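Long-range contact in putative adenosine kinase (Schistosoma mansoni, PDB 3VAS), which probably phosphorylates adenosine to AMP as an adenosine kinase of the ribokinase (pfkB) family, and is captured here with adenosine bound: residues P98-Q112 with D124-T138. Numbering follows the deposited sequence.
Sequences PFVCSYVGCIGADIQ and DLVTEFQIAEEPLMT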
loop_
_atom_site.group_PDB
_atom_site.type_symbol
_atom_site.label_atom_id
_atom_site.label_comp_id
_atom_site.label_asym_id
_atom_site.label_seq_id
_atom_site.Cartn_x
_atom_site.Cartn_y
_atom_site.Cartn_z
ATOM N N PRO A 98 -4.882 -0.560 -21.345
ATOM C CA PRO A 98 -5.015 -1.951 -20.894
ATOM C C PRO A 98 -3.668 -2.649 -20.710
ATOM O O PRO A 98 -2.805 -2.552 -21.578
ATOM C CB PRO A 98 -5.808 -2.620 -22.025
ATOM C CG PRO A 98 -6.492 -1.490 -22.754
ATOM C CD PRO A 98 -5.575 -0.311 -22.624
ATOM N N PHE A 99 -3.500 -3.313 -19.567
ATOM C CA PHE A 99 -2.383 -4.228 -19.308
ATOM C C PHE A 99 -1.047 -3.555 -19.008
ATOM O O PHE A 99 -0.008 -4.212 -18.989
ATOM C CB PHE A 99 -2.221 -5.243 -20.449
ATOM C CG PHE A 99 -3.524 -5.787 -20.965
ATOM C CD1 PHE A 99 -3.808 -5.769 -22.323
ATOM C CD2 PHE A 99 -4.469 -6.308 -20.095
ATOM C CE1 PHE A 99 -5.009 -6.263 -22.805
ATOM C CE2 PHE A 99 -5.672 -6.805 -20.569
ATOM C CZ PHE A 99 -5.941 -6.784 -21.926
ATOM N N VAL A 100 -1.066 -2.251 -18.758
ATOM C CA VAL A 100 0.165 -1.567 -18.374
ATOM C C VAL A 100 0.663 -2.063 -17.006
ATOM O O VAL A 100 1.867 -2.057 -16.735
ATOM C CB VAL A 100 0.009 -0.019 -18.402
ATOM C CG1 VAL A 100 -1.071 0.440 -17.442
ATOM C CG2 VAL A 100 1.325 0.665 -18.084
ATOM N N CYS A 101 -0.257 -2.525 -16.161
ATOM C CA CYS A 101 0.116 -2.979 -14.820
ATOM C C CYS A 101 -0.016 -4.489 -14.622
ATOM O O CYS A 101 -0.896 -5.131 -15.198
ATOM C CB CYS A 101 -0.683 -2.236 -13.744
ATOM S SG CYS A 101 -0.379 -0.462 -13.647
ATOM N N SER A 102 0.873 -5.035 -13.792
ATOM C CA SER A 102 0.888 -6.453 -13.454
ATOM C C SER A 102 0.828 -6.613 -11.942
ATOM O O SER A 102 1.420 -5.818 -11.208
ATOM C CB SER A 102 2.170 -7.112 -13.960
ATOM O OG SER A 102 2.220 -7.162 -15.371
ATOM N N TYR A 103 0.122 -7.646 -11.484
ATOM C CA TYR A 103 0.022 -7.932 -10.058
ATOM C C TYR A 103 0.125 -9.426 -9.749
ATOM O O TYR A 103 -0.466 -10.260 -10.440
ATOM C CB TYR A 103 -1.281 -7.376 -9.483
ATOM C CG TYR A 103 -1.464 -7.639 -7.999
ATOM C CD1 TYR A 103 -0.912 -6.784 -7.049
ATOM C CD2 TYR A 103 -2.200 -8.731 -7.548
ATOM C CE1 TYR A 103 -1.086 -7.010 -5.693
ATOM C CE2 TYR A 103 -2.384 -8.971 -6.192
ATOM C CZ TYR A 103 -1.823 -8.107 -5.267
ATOM O OH TYR A 103 -1.992 -8.338 -3.915
ATOM N N VAL A 104 0.874 -9.739 -8.695
ATOM C CA VAL A 104 1.020 -11.099 -8.188
ATOM C C VAL A 104 0.660 -11.151 -6.702
ATOM O O VAL A 104 1.142 -10.339 -5.910
ATOM C CB VAL A 104 2.467 -11.601 -8.363
ATOM C CG1 VAL A 104 2.692 -12.899 -7.588
ATOM C CG2 VAL A 104 2.801 -11.774 -9.842
ATOM N N GLY A 105 -0.192 -12.104 -6.329
ATOM C CA GLY A 105 -0.552 -12.315 -4.938
ATOM C C GLY A 105 -1.127 -13.706 -4.744
ATOM O O GLY A 105 -1.367 -14.421 -5.721
ATOM N N CYS A 106 -1.360 -14.097 -3.494
ATOM C CA CYS A 106 -1.925 -15.419 -3.215
ATOM C C CYS A 106 -3.328 -15.370 -2.607
ATOM O O CYS A 106 -3.533 -14.824 -1.519
ATOM C CB CYS A 106 -0.989 -16.244 -2.321
ATOM S SG CYS A 106 -1.516 -17.968 -2.100
ATOM N N ILE A 107 -4.288 -15.951 -3.320
ATOM C CA ILE A 107 -5.654 -16.082 -2.831
ATOM C C ILE A 107 -5.978 -17.555 -2.570
ATOM O O ILE A 107 -5.224 -18.447 -2.973
ATOM C CB ILE A 107 -6.678 -15.539 -3.851
ATOM C CG1 ILE A 107 -6.531 -16.266 -5.193
ATOM C CG2 ILE A 107 -6.533 -14.021 -4.028
ATOM C CD1 ILE A 107 -7.647 -15.955 -6.195
ATOM N N GLY A 108 -7.101 -17.805 -1.898
ATOM C CA GLY A 108 -7.588 -19.157 -1.707
ATOM C C GLY A 108 -8.497 -19.593 -2.847
ATOM O O GLY A 108 -8.832 -18.792 -3.722
ATOM N N ALA A 109 -8.891 -20.865 -2.844
ATOM C CA ALA A 109 -9.802 -21.384 -3.860
ATOM C C ALA A 109 -11.243 -21.253 -3.387
ATOM O O ALA A 109 -11.955 -22.243 -3.234
ATOM C CB ALA A 109 -9.478 -22.840 -4.184
ATOM N N ASP A 110 -11.658 -20.019 -3.143
ATOM C CA ASP A 110 -12.999 -19.739 -2.661
ATOM C C ASP A 110 -13.618 -18.612 -3.480
ATOM O O ASP A 110 -12.971 -18.052 -4.367
ATOM C CB ASP A 110 -12.975 -19.387 -1.166
ATOM C CG ASP A 110 -11.882 -18.379 -0.807
ATOM O OD1 ASP A 110 -11.516 -18.302 0.388
ATOM O OD2 ASP A 110 -11.389 -17.665 -1.708
ATOM N N ILE A 111 -14.869 -18.280 -3.183
ATOM C CA ILE A 111 -15.565 -17.247 -3.935
ATOM C C ILE A 111 -14.939 -15.865 -3.732
ATOM O O ILE A 111 -14.932 -15.048 -4.656
ATOM C CB ILE A 111 -17.072 -17.210 -3.610
ATOM C CG1 ILE A 111 -17.807 -16.334 -4.631
ATOM C CG2 ILE A 111 -17.314 -16.735 -2.175
ATOM C CD1 ILE A 111 -19.277 -16.205 -4.375
ATOM N N GLN A 112 -14.400 -15.616 -2.537
ATOM C CA GLN A 112 -13.757 -14.339 -2.233
ATOM C C GLN A 112 -12.563 -14.117 -3.150
ATOM O O GLN A 112 -12.383 -13.026 -3.704
ATOM C CB GLN A 112 -13.310 -14.270 -0.768
ATOM C CG GLN A 112 -14.449 -14.220 0.251
ATOM C CD GLN A 112 -14.982 -15.596 0.618
ATOM O OE1 GLN A 112 -14.582 -16.613 0.039
ATOM N NE2 GLN A 112 -15.884 -15.636 1.591
ATOM N N ASP A 124 -8.592 -4.371 -16.411
ATOM C CA ASP A 124 -7.494 -4.630 -17.355
ATOM C C ASP A 124 -6.131 -4.744 -16.672
ATOM O O ASP A 124 -5.097 -4.449 -17.270
ATOM C CB ASP A 124 -7.439 -3.580 -18.468
ATOM C CG ASP A 124 -8.674 -3.595 -19.338
ATOM O OD1 ASP A 124 -9.293 -4.670 -19.472
ATOM O OD2 ASP A 124 -9.022 -2.528 -19.885
ATOM N N LEU A 125 -6.142 -5.172 -15.417
ATOM C CA LEU A 125 -4.914 -5.448 -14.686
ATOM C C LEU A 125 -4.488 -6.900 -14.915
ATOM O O LEU A 125 -5.215 -7.828 -14.561
ATOM C CB LEU A 125 -5.136 -5.171 -13.195
ATOM C CG LEU A 125 -4.027 -5.494 -12.199
ATOM C CD1 LEU A 125 -2.791 -4.689 -12.507
ATOM C CD2 LEU A 125 -4.500 -5.221 -10.778
ATOM N N VAL A 126 -3.325 -7.102 -15.524
ATOM C CA VAL A 126 -2.801 -8.453 -15.716
ATOM C C VAL A 126 -2.386 -9.051 -14.370
ATOM O O VAL A 126 -1.635 -8.437 -13.616
ATOM C CB VAL A 126 -1.593 -8.478 -16.685
ATOM C CG1 VAL A 126 -0.890 -9.831 -16.632
ATOM C CG2 VAL A 126 -2.038 -8.170 -18.104
ATOM N N THR A 127 -2.889 -10.242 -14.065
ATOM C CA THR A 127 -2.555 -10.900 -12.809
ATOM C C THR A 127 -2.028 -12.315 -13.010
ATOM O O THR A 127 -2.339 -12.978 -13.997
ATOM C CB THR A 127 -3.763 -10.962 -11.852
ATOM O OG1 THR A 127 -4.824 -11.713 -12.456
ATOM C CG2 THR A 127 -4.257 -9.566 -11.517
ATOM N N GLU A 128 -1.210 -12.759 -12.062
ATOM C CA GLU A 128 -0.828 -14.160 -11.961
ATOM C C GLU A 128 -0.943 -14.574 -10.501
ATOM O O GLU A 128 0.036 -14.541 -9.752
ATOM C CB GLU A 128 0.593 -14.389 -12.480
ATOM C CG GLU A 128 0.725 -14.336 -13.995
ATOM C CD GLU A 128 0.059 -15.514 -14.697
ATOM O OE1 GLU A 128 -0.213 -16.543 -14.039
ATOM O OE2 GLU A 128 -0.191 -15.410 -15.916
ATOM N N PHE A 129 -2.152 -14.944 -10.096
ATOM C CA PHE A 129 -2.401 -15.314 -8.711
ATOM C C PHE A 129 -1.860 -16.695 -8.402
ATOM O O PHE A 129 -1.944 -17.607 -9.222
ATOM C CB PHE A 129 -3.898 -15.282 -8.397
ATOM C CG PHE A 129 -4.459 -13.899 -8.257
ATOM C CD1 PHE A 129 -4.225 -13.155 -7.109
ATOM C CD2 PHE A 129 -5.224 -13.342 -9.270
ATOM C CE1 PHE A 129 -4.740 -11.881 -6.974
ATOM C CE2 PHE A 129 -5.743 -12.068 -9.140
ATOM C CZ PHE A 129 -5.500 -11.336 -7.993
ATOM N N GLN A 130 -1.292 -16.836 -7.212
ATOM C CA GLN A 130 -1.000 -18.148 -6.668
ATOM C C GLN A 130 -2.239 -18.567 -5.892
ATOM O O GLN A 130 -2.842 -17.758 -5.185
ATOM C CB GLN A 130 0.214 -18.089 -5.743
ATOM C CG GLN A 130 0.578 -19.417 -5.095
ATOM C CD GLN A 130 1.758 -19.285 -4.157
ATOM O OE1 GLN A 130 2.436 -18.259 -4.146
ATOM N NE2 GLN A 130 2.006 -20.319 -3.359
ATOM N N ILE A 131 -2.650 -19.815 -6.044
ATOM C CA ILE A 131 -3.821 -20.280 -5.322
ATOM C C ILE A 131 -3.351 -21.143 -4.157
ATOM O O ILE A 131 -2.558 -22.071 -4.340
ATOM C CB ILE A 131 -4.820 -21.036 -6.238
ATOM C CG1 ILE A 131 -5.699 -20.056 -7.026
ATOM C CG2 ILE A 131 -5.747 -21.903 -5.411
ATOM C CD1 ILE A 131 -4.975 -19.166 -8.016
ATOM N N ALA A 132 -3.811 -20.809 -2.955
ATOM C CA ALA A 132 -3.426 -21.552 -1.764
ATOM C C ALA A 132 -4.094 -22.926 -1.730
ATOM O O ALA A 132 -5.226 -23.088 -2.188
ATOM C CB ALA A 132 -3.771 -20.762 -0.513
ATOM N N GLU A 133 -3.377 -23.913 -1.201
ATOM C CA GLU A 133 -3.930 -25.245 -0.981
ATOM C C GLU A 133 -5.137 -25.174 -0.055
ATOM O O GLU A 133 -5.088 -24.525 0.991
ATOM C CB GLU A 133 -2.868 -26.159 -0.376
ATOM C CG GLU A 133 -1.855 -26.682 -1.377
ATOM C CD GLU A 133 -2.394 -27.847 -2.183
ATOM O OE1 GLU A 133 -1.807 -28.167 -3.240
ATOM O OE2 GLU A 133 -3.404 -28.448 -1.754
ATOM N N GLU A 134 -6.224 -25.829 -0.448
ATOM C CA GLU A 134 -7.434 -25.854 0.366
ATOM C C GLU A 134 -7.139 -26.589 1.674
ATOM O O GLU A 134 -6.325 -27.508 1.695
ATOM C CB GLU A 134 -8.586 -26.518 -0.402
ATOM C CG GLU A 134 -8.814 -25.934 -1.798
ATOM C CD GLU A 134 -10.119 -26.400 -2.443
ATOM O OE1 GLU A 134 -10.103 -26.747 -3.646
ATOM O OE2 GLU A 134 -11.162 -26.408 -1.754
ATOM N N PRO A 135 -7.805 -26.197 2.771
ATOM C CA PRO A 135 -8.877 -25.203 2.843
ATOM C C PRO A 135 -8.428 -23.833 3.358
ATOM O O PRO A 135 -9.204 -23.175 4.052
ATOM C CB PRO A 135 -9.818 -25.833 3.865
ATOM C CG PRO A 135 -8.875 -26.474 4.847
ATOM C CD PRO A 135 -7.645 -26.899 4.056
ATOM N N LEU A 136 -7.212 -23.403 3.038
ATOM C CA LEU A 136 -6.770 -22.073 3.451
ATOM C C LEU A 136 -7.519 -21.005 2.643
ATOM O O LEU A 136 -7.447 -20.978 1.414
ATOM C CB LEU A 136 -5.255 -21.923 3.301
ATOM C CG LEU A 136 -4.632 -20.627 3.836
ATOM C CD1 LEU A 136 -5.040 -20.379 5.282
ATOM C CD2 LEU A 136 -3.113 -20.661 3.711
ATOM N N MET A 137 -8.251 -20.140 3.341
ATOM C CA MET A 137 -9.135 -19.173 2.694
ATOM C C MET A 137 -8.467 -17.834 2.409
ATOM O O MET A 137 -7.512 -17.444 3.084
ATOM C CB MET A 137 -10.404 -18.960 3.529
ATOM C CG MET A 137 -11.252 -20.233 3.733
ATOM S SD MET A 137 -12.051 -20.866 2.239
ATOM C CE MET A 137 -10.838 -22.014 1.582
ATOM N N THR A 138 -8.977 -17.144 1.392
ATOM C CA THR A 138 -8.501 -15.816 1.040
ATOM C C THR A 138 -8.515 -14.918 2.277
ATOM O O THR A 138 -9.469 -14.940 3.054
ATOM C CB THR A 138 -9.380 -15.191 -0.064
ATOM O OG1 THR A 138 -9.268 -15.971 -1.262
ATOM C CG2 THR A 138 -8.953 -13.758 -0.353
HETATM O O HOH W 1 -7.611 -22.639 -0.810
HETATM O O HOH W 2 -11.886 -15.818 2.558
#
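Strands 101-107 and 126-131 pair in parallel as strands of a beta-alpha-beta unit of the ribokinase-like fold, connected by helix 111-122. The ladder is evidenced by backbone bonds such as Tyr103 N to Val126 O at 2.9 Å; interrupted around Glu128-Phe129, it resumes with Gln130 N to Gly105 O and ends with Ala132 N to Ile107 O at 2.8 Å. On the side packed by helices 83-95 and 111-122, Tyr103, Phe129 and Ile107 make an apolar row. With Tyr103 CG anti to the backbone N (chi1 180°), the edge of its ring at CE2 meets Phe129 CE1 at 3.8 Å, in the tyrosine plane; the ring planes are inclined at 62°. Ile107 CG2 approaches Phe129 CD1 at 3.9 Å. The tyrosine side chain lies about 7 Å from the bound adenosine, placing this part of strand 101-107 near the nucleoside. Beyond the ladder, Asp110, the N-cap of helix 111-122, holds Thr138 through both carboxylate oxygens: OD1 receives Thr138 N on its syn side, 16° out of plane, while OD2 also caps Gly113 N. Thr138 OG1 is gripped twice, donating to the syn lone pair of Asp110 OD2 at 2.8 Å and accepting from Gly108 N at 2.9 Å.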